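PDB 3VX6: E1 from Kluyveromyces marxianus, which activates the ubiquitin-like proteins Atg12 and Atg8, as an E1-like enzyme, for their conjugation to Atg5 and phosphatidylethanolamine in autophagy. Local coordinates for residues S22-L27 and F136-C141; V168-Q173 and C234-D239. All coordinates share one frame; numbering follows the deposited sequence.

Interaction 1: S22-L27 and F136-C141; sequences SFFHEL and FYYWIC
F24 and F136 slide past each other in opposite directions, face over root, so that each ring comes to rest over the CB of the other side chain. F136 CB sits 3.5 Å from the centroid of the F24 ring, almost straight above its centre, and F24 CB sits 3.7 Å from the centroid of the F136 ring, displaced toward the rim: two reciprocal CH-pi contacts. The ring planes meet at 31°, and the centroids are 4.9 Å apart, an oblique pairing. On the face of the F24 ring away from F136 CB lies F23 CD1. The far edge of F24 is turned toward the face of Y138 in an edge-to-face pair, with centroids 4.8 Å apart and planes at 63°. Helix 21-33 is thereby packed against strand 135-144 of a mixed beta sheet through an aromatic cluster of three residues. F136 and Y138, two positions apart on the strand, point to the same side, where F24 can reach both. CG of Y138 stands between its backbone N and carbonyl carbon (chi1 63°), which turns the ring broadside to the end of F24. Phenylalanine suits position 24 because its flat, apolar ring presents two faces and a C-H rim to different neighbours; F136 offers it both a CB and a ring face, and Y138 a broad aromatic face. V19 and I275 add aliphatic contacts to both F24 and Y138.

Interaction 2: V168-Q173 and C234-D239; sequences VSFIKQ and CFLRSD
F170 swings its ring out from helix 165-171 toward the strand because its CG points away from the backbone N (chi1 -174°), while CG of L236 lies beside its own backbone N (chi1 -68°) and carries the two-methyl fork to meet it. The two side chains slant across each other, and the leucine addresses the border of the ring rather than its face. Both methyls take part: L236 CD2 is 3.5 Å from F170 CD1, and L236 CD1, close to the ring plane, is 3.7 Å from that same atom. L236 CD1 also approaches F170 CE1 at 3.9 Å, so the CD1-CE1 edge of the ring rests against the fork, whose methyls straddle it. I171, the next residue on the helix, makes a looser contact from the exposed margin, where its CG1 is 4.3 Å from L236 CD2. A branched leucine suits this place, since two methyls can follow the outline of an aromatic edge, and a phenylalanine on the helix is long enough to bridge backbones whose nearest CA atoms, those of I171 and L236, are 8.6 Å apart. Elsewhere F170 touches V200 and I185, and K202 makes a cation-pi contact with its ring while its NZ hydrogen-bonds to F170 O. Along the strand, L236 and C234 turn toward the helix, whereas F235 between them turns away and meets F243. The arrangement is that of an alpha/beta layer, in which apolar residues of a short helix pack against one face of a mixed beta sheet.

How the interactions relate
Interaction 1 closes before interaction 2 opens, so the two follow one another in series along the chain. Their centres lie 31 Å apart, their nearest atoms are about 17 Å apart, and they sit on opposite sides of the chain's centre. They share no helix or sheet: interaction 1 joins helix 21-33 to the sheet containing strand 135-144, whereas interaction 2 joins helix 165-171 to a separate mixed sheet in which strand 231-236 lies between 243-250 and 198-202. Both belong to the N-terminal Atg7 family region. On either side of the chain's centre, then, a helix packs on its own sheet through a mainly buried contact, aromatic in interaction 1 and aromatic-aliphatic in interaction 2.

Interaction 1: S22-L27 and F136-C141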
ATOM      1  N   SER A  22     -15.392 -14.248   6.757  1.00 44.16           N
ATOM      2  CA  SER A  22     -14.422 -15.275   7.115  1.00 44.49           C
ATOM      3  C   SER A  22     -13.138 -14.701   7.700  1.00 46.29           C
ATOM      4  O   SER A  22     -12.339 -15.435   8.285  1.00 48.58           O
ATOM      5  CB  SER A  22     -14.075 -16.127   5.900  1.00 43.14           C
ATOM      6  OG  SER A  22     -13.281 -15.417   4.978  1.00 43.89           O
ATOM      7  N   PHE A  23     -12.930 -13.399   7.525  1.00 46.26           N
ATOM      8  CA  PHE A  23     -11.746 -12.733   8.055  1.00 45.05           C
ATOM      9  C   PHE A  23     -11.963 -12.429   9.518  1.00 46.75           C
ATOM     10  O   PHE A  23     -11.072 -12.620  10.337  1.00 45.96           O
ATOM     11  CB  PHE A  23     -11.483 -11.425   7.324  1.00 43.25           C
ATOM     12  CG  PHE A  23     -10.372 -10.617   7.925  1.00 41.14           C
ATOM     13  CD1 PHE A  23     -10.642  -9.637   8.869  1.00 39.33           C
ATOM     14  CD2 PHE A  23      -9.051 -10.839   7.544  1.00 39.84           C
ATOM     15  CE1 PHE A  23      -9.618  -8.891   9.424  1.00 39.76           C
ATOM     16  CE2 PHE A  23      -8.019 -10.097   8.092  1.00 40.04           C
ATOM     17  CZ  PHE A  23      -8.299  -9.119   9.034  1.00 39.85           C
ATOM     18  N   PHE A  24     -13.152 -11.925   9.831  1.00 48.88           N
ATOM     19  CA  PHE A  24     -13.505 -11.607  11.201  1.00 51.44           C
ATOM     20  C   PHE A  24     -13.828 -12.885  11.927  1.00 53.06           C
ATOM     21  O   PHE A  24     -13.746 -12.952  13.149  1.00 54.28           O
ATOM     22  CB  PHE A  24     -14.689 -10.659  11.242  1.00 52.74           C
ATOM     23  CG  PHE A  24     -14.316  -9.254  10.940  1.00 55.59           C
ATOM     24  CD1 PHE A  24     -14.869  -8.591   9.856  1.00 56.74           C
ATOM     25  CD2 PHE A  24     -13.362  -8.603  11.714  1.00 54.96           C
ATOM     26  CE1 PHE A  24     -14.476  -7.305   9.548  1.00 57.60           C
ATOM     27  CE2 PHE A  24     -12.964  -7.323  11.413  1.00 55.27           C
ATOM     28  CZ  PHE A  24     -13.518  -6.673  10.332  1.00 57.00           C
ATOM     29  N   HIS A  25     -14.210 -13.899  11.163  1.00 53.24           N
ATOM     30  CA  HIS A  25     -14.493 -15.186  11.742  1.00 54.60           C
ATOM     31  C   HIS A  25     -13.121 -15.683  12.146  1.00 54.55           C
ATOM     32  O   HIS A  25     -12.924 -16.162  13.253  1.00 54.38           O
ATOM     33  CB  HIS A  25     -15.123 -16.119  10.707  1.00 57.54           C
ATOM     34  CG  HIS A  25     -16.623 -16.153  10.755  1.00 60.83           C
ATOM     35  ND1 HIS A  25     -17.400 -15.014  10.700  1.00 61.18           N
ATOM     36  CD2 HIS A  25     -17.486 -17.193  10.834  1.00 62.64           C
ATOM     37  CE1 HIS A  25     -18.677 -15.349  10.743  1.00 60.93           C
ATOM     38  NE2 HIS A  25     -18.758 -16.665  10.824  1.00 63.86           N
ATOM     39  N   GLU A  26     -12.161 -15.534  11.244  1.00 55.01           N
ATOM     40  CA  GLU A  26     -10.802 -15.967  11.516  1.00 57.08           C
ATOM     41  C   GLU A  26     -10.180 -15.054  12.566  1.00 58.32           C
ATOM     42  O   GLU A  26      -9.456 -15.515  13.443  1.00 59.23           O
ATOM     43  CB  GLU A  26      -9.968 -15.952  10.229  1.00 57.81           C
ATOM     44  CG  GLU A  26      -8.514 -16.405  10.394  1.00 58.37           C
ATOM     45  CD  GLU A  26      -8.366 -17.846  10.882  1.00 59.68           C
ATOM     46  OE1 GLU A  26      -9.394 -18.541  11.063  1.00 60.86           O
ATOM     47  OE2 GLU A  26      -7.211 -18.286  11.081  1.00 58.48           O
ATOM     48  N   LEU A  27     -10.459 -13.758  12.480  1.00 59.09           N
ATOM     49  CA  LEU A  27      -9.916 -12.829  13.459  1.00 59.30           C
ATOM     50  C   LEU A  27     -10.456 -13.279  14.789  1.00 60.04           C
ATOM     51  O   LEU A  27      -9.723 -13.365  15.767  1.00 62.05           O
ATOM     52  CB  LEU A  27     -10.364 -11.388  13.186  1.00 58.62           C
ATOM     53  CG  LEU A  27      -9.985 -10.363  14.265  1.00 57.01           C
ATOM     54  CD1 LEU A  27      -8.492 -10.425  14.542  1.00 55.94           C
ATOM     55  CD2 LEU A  27     -10.382  -8.976  13.815  1.00 55.90           C
ATOM     56  N   PHE A 136     -18.316  -6.247  14.162  1.00 62.88           N
ATOM     57  CA  PHE A 136     -16.896  -6.021  13.937  1.00 60.36           C
ATOM     58  C   PHE A 136     -16.577  -4.680  13.328  1.00 57.86           C
ATOM     59  O   PHE A 136     -16.785  -4.476  12.144  1.00 56.57           O
ATOM     60  CB  PHE A 136     -16.345  -7.118  13.044  1.00 60.59           C
ATOM     61  CG  PHE A 136     -16.512  -8.475  13.622  1.00 63.37           C
ATOM     62  CD1 PHE A 136     -15.453  -9.104  14.273  1.00 64.56           C
ATOM     63  CD2 PHE A 136     -17.747  -9.111  13.573  1.00 63.59           C
ATOM     64  CE1 PHE A 136     -15.621 -10.346  14.870  1.00 63.49           C
ATOM     65  CE2 PHE A 136     -17.926 -10.351  14.167  1.00 64.02           C
ATOM     66  CZ  PHE A 136     -16.858 -10.971  14.819  1.00 64.08           C
ATOM     67  N   TYR A 137     -16.052  -3.778  14.149  1.00 55.83           N
ATOM     68  CA  TYR A 137     -15.671  -2.449  13.706  1.00 53.82           C
ATOM     69  C   TYR A 137     -14.224  -2.518  13.206  1.00 53.14           C
ATOM     70  O   TYR A 137     -13.359  -3.070  13.878  1.00 54.36           O
ATOM     71  CB  TYR A 137     -15.770  -1.478  14.878  1.00 54.13           C
ATOM     72  CG  TYR A 137     -17.112  -1.511  15.579  1.00 57.79           C
ATOM     73  CD1 TYR A 137     -18.014  -0.450  15.460  1.00 58.56           C
ATOM     74  CD2 TYR A 137     -17.499  -2.621  16.338  1.00 59.37           C
ATOM     75  CE1 TYR A 137     -19.272  -0.496  16.079  1.00 59.87           C
ATOM     76  CE2 TYR A 137     -18.757  -2.678  16.959  1.00 59.38           C
ATOM     77  CZ  TYR A 137     -19.633  -1.614  16.822  1.00 59.98           C
ATOM     78  OH  TYR A 137     -20.875  -1.681  17.400  1.00 61.34           O
ATOM     79  N   TYR A 138     -13.954  -1.990  12.020  1.00 50.59           N
ATOM     80  CA  TYR A 138     -12.589  -2.005  11.520  1.00 48.54           C
ATOM     81  C   TYR A 138     -12.291  -0.842  10.610  1.00 47.37           C
ATOM     82  O   TYR A 138     -13.191  -0.165  10.111  1.00 46.04           O
ATOM     83  CB  TYR A 138     -12.276  -3.289  10.773  1.00 49.18           C
ATOM     84  CG  TYR A 138     -13.099  -3.491   9.540  1.00 50.47           C
ATOM     85  CD1 TYR A 138     -14.457  -3.767   9.637  1.00 50.36           C
ATOM     86  CD2 TYR A 138     -12.513  -3.458   8.271  1.00 51.95           C
ATOM     87  CE1 TYR A 138     -15.218  -4.012   8.511  1.00 53.71           C
ATOM     88  CE2 TYR A 138     -13.265  -3.705   7.126  1.00 52.78           C
ATOM     89  CZ  TYR A 138     -14.623  -3.984   7.257  1.00 53.85           C
ATOM     90  OH  TYR A 138     -15.403  -4.243   6.152  1.00 53.15           O
ATOM     91  N   TRP A 139     -11.000  -0.625  10.399  1.00 44.65           N
ATOM     92  CA  TRP A 139     -10.544   0.454   9.566  1.00 41.02           C
ATOM     93  C   TRP A 139      -9.209   0.076   8.965  1.00 40.43           C
ATOM     94  O   TRP A 139      -8.242  -0.198   9.684  1.00 39.25           O
ATOM     95  CB  TRP A 139     -10.392   1.710  10.402  1.00 39.97           C
ATOM     96  CG  TRP A 139     -10.569   2.946   9.614  1.00 41.16           C
ATOM     97  CD1 TRP A 139     -10.607   3.057   8.254  1.00 40.69           C
ATOM     98  CD2 TRP A 139     -10.758   4.263  10.130  1.00 41.61           C
ATOM     99  NE1 TRP A 139     -10.813   4.362   7.895  1.00 40.93           N
ATOM    100  CE2 TRP A 139     -10.909   5.125   9.028  1.00 40.25           C
ATOM    101  CE3 TRP A 139     -10.814   4.800  11.423  1.00 41.50           C
ATOM    102  CZ2 TRP A 139     -11.114   6.497   9.174  1.00 40.52           C
ATOM    103  CZ3 TRP A 139     -11.018   6.164  11.567  1.00 41.27           C
ATOM    104  CH2 TRP A 139     -11.166   6.998  10.447  1.00 39.44           C
ATOM    105  N   ILE A 140      -9.153   0.052   7.641  1.00 39.76           N
ATOM    106  CA  ILE A 140      -7.920  -0.293   6.967  1.00 38.78           C
ATOM    107  C   ILE A 140      -7.321   0.954   6.357  1.00 39.36           C
ATOM    108  O   ILE A 140      -8.042   1.887   5.986  1.00 39.97           O
ATOM    109  CB  ILE A 140      -8.155  -1.329   5.858  1.00 37.62           C
ATOM    110  CG1 ILE A 140      -8.821  -2.573   6.449  1.00 36.75           C
ATOM    111  CG2 ILE A 140      -6.834  -1.698   5.206  1.00 36.03           C
ATOM    112  CD1 ILE A 140      -9.101  -3.678   5.441  1.00 35.47           C
ATOM    113  N   CYS A 141      -5.993   0.976   6.290  1.00 38.24           N
ATOM    114  CA  CYS A 141      -5.270   2.088   5.699  1.00 37.15           C
ATOM    115  C   CYS A 141      -4.019   1.538   5.046  1.00 37.09           C
ATOM    116  O   CYS A 141      -3.449   0.547   5.495  1.00 35.19           O
ATOM    117  CB  CYS A 141      -4.876   3.130   6.751  1.00 36.53           C
ATOM    118  SG  CYS A 141      -3.400   2.743   7.735  1.00 37.44           S
TER

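Interaction 2: V168-Q173 and C234-D239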
ATOM      1  N   VAL A 168       7.852  -7.738 -19.376  1.00 56.45           N
ATOM      2  CA  VAL A 168       7.769  -9.159 -19.048  1.00 54.70           C
ATOM      3  C   VAL A 168       8.848  -9.499 -18.034  1.00 54.25           C
ATOM      4  O   VAL A 168       8.677 -10.374 -17.197  1.00 54.09           O
ATOM      5  CB  VAL A 168       7.990 -10.033 -20.307  1.00 54.93           C
ATOM      6  CG1 VAL A 168       8.019 -11.505 -19.926  1.00 53.38           C
ATOM      7  CG2 VAL A 168       6.893  -9.760 -21.327  1.00 53.70           C
ATOM      8  N   SER A 169       9.968  -8.796 -18.134  1.00 54.76           N
ATOM      9  CA  SER A 169      11.098  -8.987 -17.236  1.00 54.97           C
ATOM     10  C   SER A 169      10.691  -8.590 -15.819  1.00 55.39           C
ATOM     11  O   SER A 169      11.146  -9.185 -14.833  1.00 55.80           O
ATOM     12  CB  SER A 169      12.276  -8.131 -17.717  1.00 55.18           C
ATOM     13  OG  SER A 169      13.354  -8.146 -16.798  1.00 58.24           O
ATOM     14  N   PHE A 170       9.823  -7.585 -15.724  1.00 54.98           N
ATOM     15  CA  PHE A 170       9.343  -7.104 -14.429  1.00 55.91           C
ATOM     16  C   PHE A 170       8.190  -7.980 -13.947  1.00 56.42           C
ATOM     17  O   PHE A 170       8.105  -8.324 -12.766  1.00 57.36           O
ATOM     18  CB  PHE A 170       8.866  -5.646 -14.536  1.00 54.03           C
ATOM     19  CG  PHE A 170       8.495  -5.025 -13.215  1.00 52.94           C
ATOM     20  CD1 PHE A 170       7.525  -4.030 -13.148  1.00 53.33           C
ATOM     21  CD2 PHE A 170       9.108  -5.436 -12.039  1.00 52.81           C
ATOM     22  CE1 PHE A 170       7.168  -3.457 -11.934  1.00 51.25           C
ATOM     23  CE2 PHE A 170       8.757  -4.870 -10.823  1.00 52.72           C
ATOM     24  CZ  PHE A 170       7.784  -3.878 -10.771  1.00 52.55           C
ATOM     25  N   ILE A 171       7.303  -8.335 -14.870  1.00 56.93           N
ATOM     26  CA  ILE A 171       6.154  -9.170 -14.551  1.00 56.79           C
ATOM     27  C   ILE A 171       6.602 -10.579 -14.179  1.00 57.24           C
ATOM     28  O   ILE A 171       5.948 -11.263 -13.387  1.00 57.40           O
ATOM     29  CB  ILE A 171       5.191  -9.228 -15.741  1.00 56.08           C
ATOM     30  CG1 ILE A 171       4.745  -7.806 -16.092  1.00 55.19           C
ATOM     31  CG2 ILE A 171       4.009 -10.123 -15.416  1.00 56.32           C
ATOM     32  CD1 ILE A 171       3.642  -7.742 -17.114  1.00 55.66           C
ATOM     33  N   LYS A 172       7.730 -11.001 -14.743  1.00 57.28           N
ATOM     34  CA  LYS A 172       8.277 -12.323 -14.463  1.00 57.90           C
ATOM     35  C   LYS A 172       8.740 -12.348 -13.012  1.00 58.54           C
ATOM     36  O   LYS A 172       8.925 -13.422 -12.429  1.00 58.85           O
ATOM     37  CB  LYS A 172       9.454 -12.622 -15.396  1.00 57.03           C
ATOM     38  N   GLN A 173       8.919 -11.156 -12.442  1.00 57.66           N
ATOM     39  CA  GLN A 173       9.373 -11.010 -11.067  1.00 55.70           C
ATOM     40  C   GLN A 173       8.252 -10.943 -10.050  1.00 54.73           C
ATOM     41  O   GLN A 173       7.146 -10.498 -10.337  1.00 53.63           O
ATOM     42  CB  GLN A 173      10.253  -9.774 -10.933  1.00 56.16           C
ATOM     43  CG  GLN A 173      11.721 -10.066 -11.081  1.00 58.34           C
ATOM     44  CD  GLN A 173      12.536  -8.804 -11.254  1.00 61.74           C
ATOM     45  OE1 GLN A 173      12.357  -7.827 -10.515  1.00 63.08           O
ATOM     46  NE2 GLN A 173      13.447  -8.814 -12.227  1.00 61.21           N
ATOM     47  N   CYS A 234       7.504   3.746 -13.900  1.00 40.11           N
ATOM     48  CA  CYS A 234       6.697   2.946 -14.818  1.00 42.47           C
ATOM     49  C   CYS A 234       5.564   2.308 -14.024  1.00 41.67           C
ATOM     50  O   CYS A 234       5.803   1.582 -13.065  1.00 41.57           O
ATOM     51  CB  CYS A 234       7.545   1.844 -15.457  1.00 43.78           C
ATOM     52  SG  CYS A 234       8.869   2.452 -16.486  1.00 47.61           S
ATOM     53  N   PHE A 235       4.332   2.582 -14.420  1.00 42.83           N
ATOM     54  CA  PHE A 235       3.176   2.030 -13.731  1.00 43.85           C
ATOM     55  C   PHE A 235       2.584   0.900 -14.548  1.00 44.59           C
ATOM     56  O   PHE A 235       1.866   1.130 -15.517  1.00 46.05           O
ATOM     57  CB  PHE A 235       2.148   3.135 -13.498  1.00 42.35           C
ATOM     58  CG  PHE A 235       2.649   4.236 -12.598  1.00 44.46           C
ATOM     59  CD1 PHE A 235       2.806   4.017 -11.230  1.00 43.15           C
ATOM     60  CD2 PHE A 235       3.002   5.480 -13.119  1.00 43.68           C
ATOM     61  CE1 PHE A 235       3.305   5.024 -10.394  1.00 44.19           C
ATOM     62  CE2 PHE A 235       3.502   6.492 -12.289  1.00 43.34           C
ATOM     63  CZ  PHE A 235       3.654   6.262 -10.926  1.00 42.89           C
ATOM     64  N   LEU A 236       2.902  -0.327 -14.166  1.00 46.65           N
ATOM     65  CA  LEU A 236       2.398  -1.477 -14.896  1.00 48.67           C
ATOM     66  C   LEU A 236       1.034  -1.947 -14.425  1.00 49.01           C
ATOM     67  O   LEU A 236       0.763  -2.046 -13.228  1.00 49.18           O
ATOM     68  CB  LEU A 236       3.400  -2.628 -14.839  1.00 48.77           C
ATOM     69  CG  LEU A 236       4.679  -2.325 -15.617  1.00 50.88           C
ATOM     70  CD1 LEU A 236       5.550  -1.378 -14.805  1.00 52.13           C
ATOM     71  CD2 LEU A 236       5.424  -3.613 -15.909  1.00 53.30           C
ATOM     72  N   ARG A 237       0.179  -2.233 -15.398  1.00 50.62           N
ATOM     73  CA  ARG A 237      -1.175  -2.705 -15.146  1.00 52.34           C
ATOM     74  C   ARG A 237      -1.517  -3.850 -16.102  1.00 54.15           C
ATOM     75  O   ARG A 237      -1.197  -3.806 -17.295  1.00 56.51           O
ATOM     76  CB  ARG A 237      -2.189  -1.567 -15.350  1.00 51.05           C
ATOM     77  CG  ARG A 237      -2.337  -0.563 -14.201  1.00 50.28           C
ATOM     78  CD  ARG A 237      -1.430   0.654 -14.350  1.00 47.14           C
ATOM     79  NE  ARG A 237      -1.768   1.710 -13.397  1.00 44.12           N
ATOM     80  CZ  ARG A 237      -2.770   2.572 -13.545  1.00 43.57           C
ATOM     81  NH1 ARG A 237      -3.546   2.515 -14.618  1.00 44.41           N
ATOM     82  NH2 ARG A 237      -2.999   3.494 -12.621  1.00 41.00           N
ATOM     83  N   SER A 238      -2.163  -4.885 -15.590  1.00 55.98           N
ATOM     84  CA  SER A 238      -2.550  -5.989 -16.457  1.00 56.79           C
ATOM     85  C   SER A 238      -3.726  -5.452 -17.284  1.00 56.80           C
ATOM     86  O   SER A 238      -4.163  -6.046 -18.259  1.00 56.18           O
ATOM     87  CB  SER A 238      -2.972  -7.190 -15.606  1.00 55.41           C
ATOM     88  OG  SER A 238      -3.963  -6.819 -14.666  1.00 53.77           O
ATOM     89  N   ASP A 239      -4.182  -4.278 -16.873  1.00 58.04           N
ATOM     90  CA  ASP A 239      -5.307  -3.554 -17.450  1.00 59.33           C
ATOM     91  C   ASP A 239      -5.151  -2.983 -18.874  1.00 60.43           C
ATOM     92  O   ASP A 239      -6.151  -2.657 -19.515  1.00 60.30           O
ATOM     93  CB  ASP A 239      -5.635  -2.395 -16.504  1.00 58.85           C
ATOM     94  CG  ASP A 239      -7.014  -1.835 -16.720  1.00 60.65           C
ATOM     95  OD1 ASP A 239      -7.200  -0.610 -16.534  1.00 59.95           O
ATOM     96  OD2 ASP A 239      -7.918  -2.626 -17.058  1.00 62.35           O
TER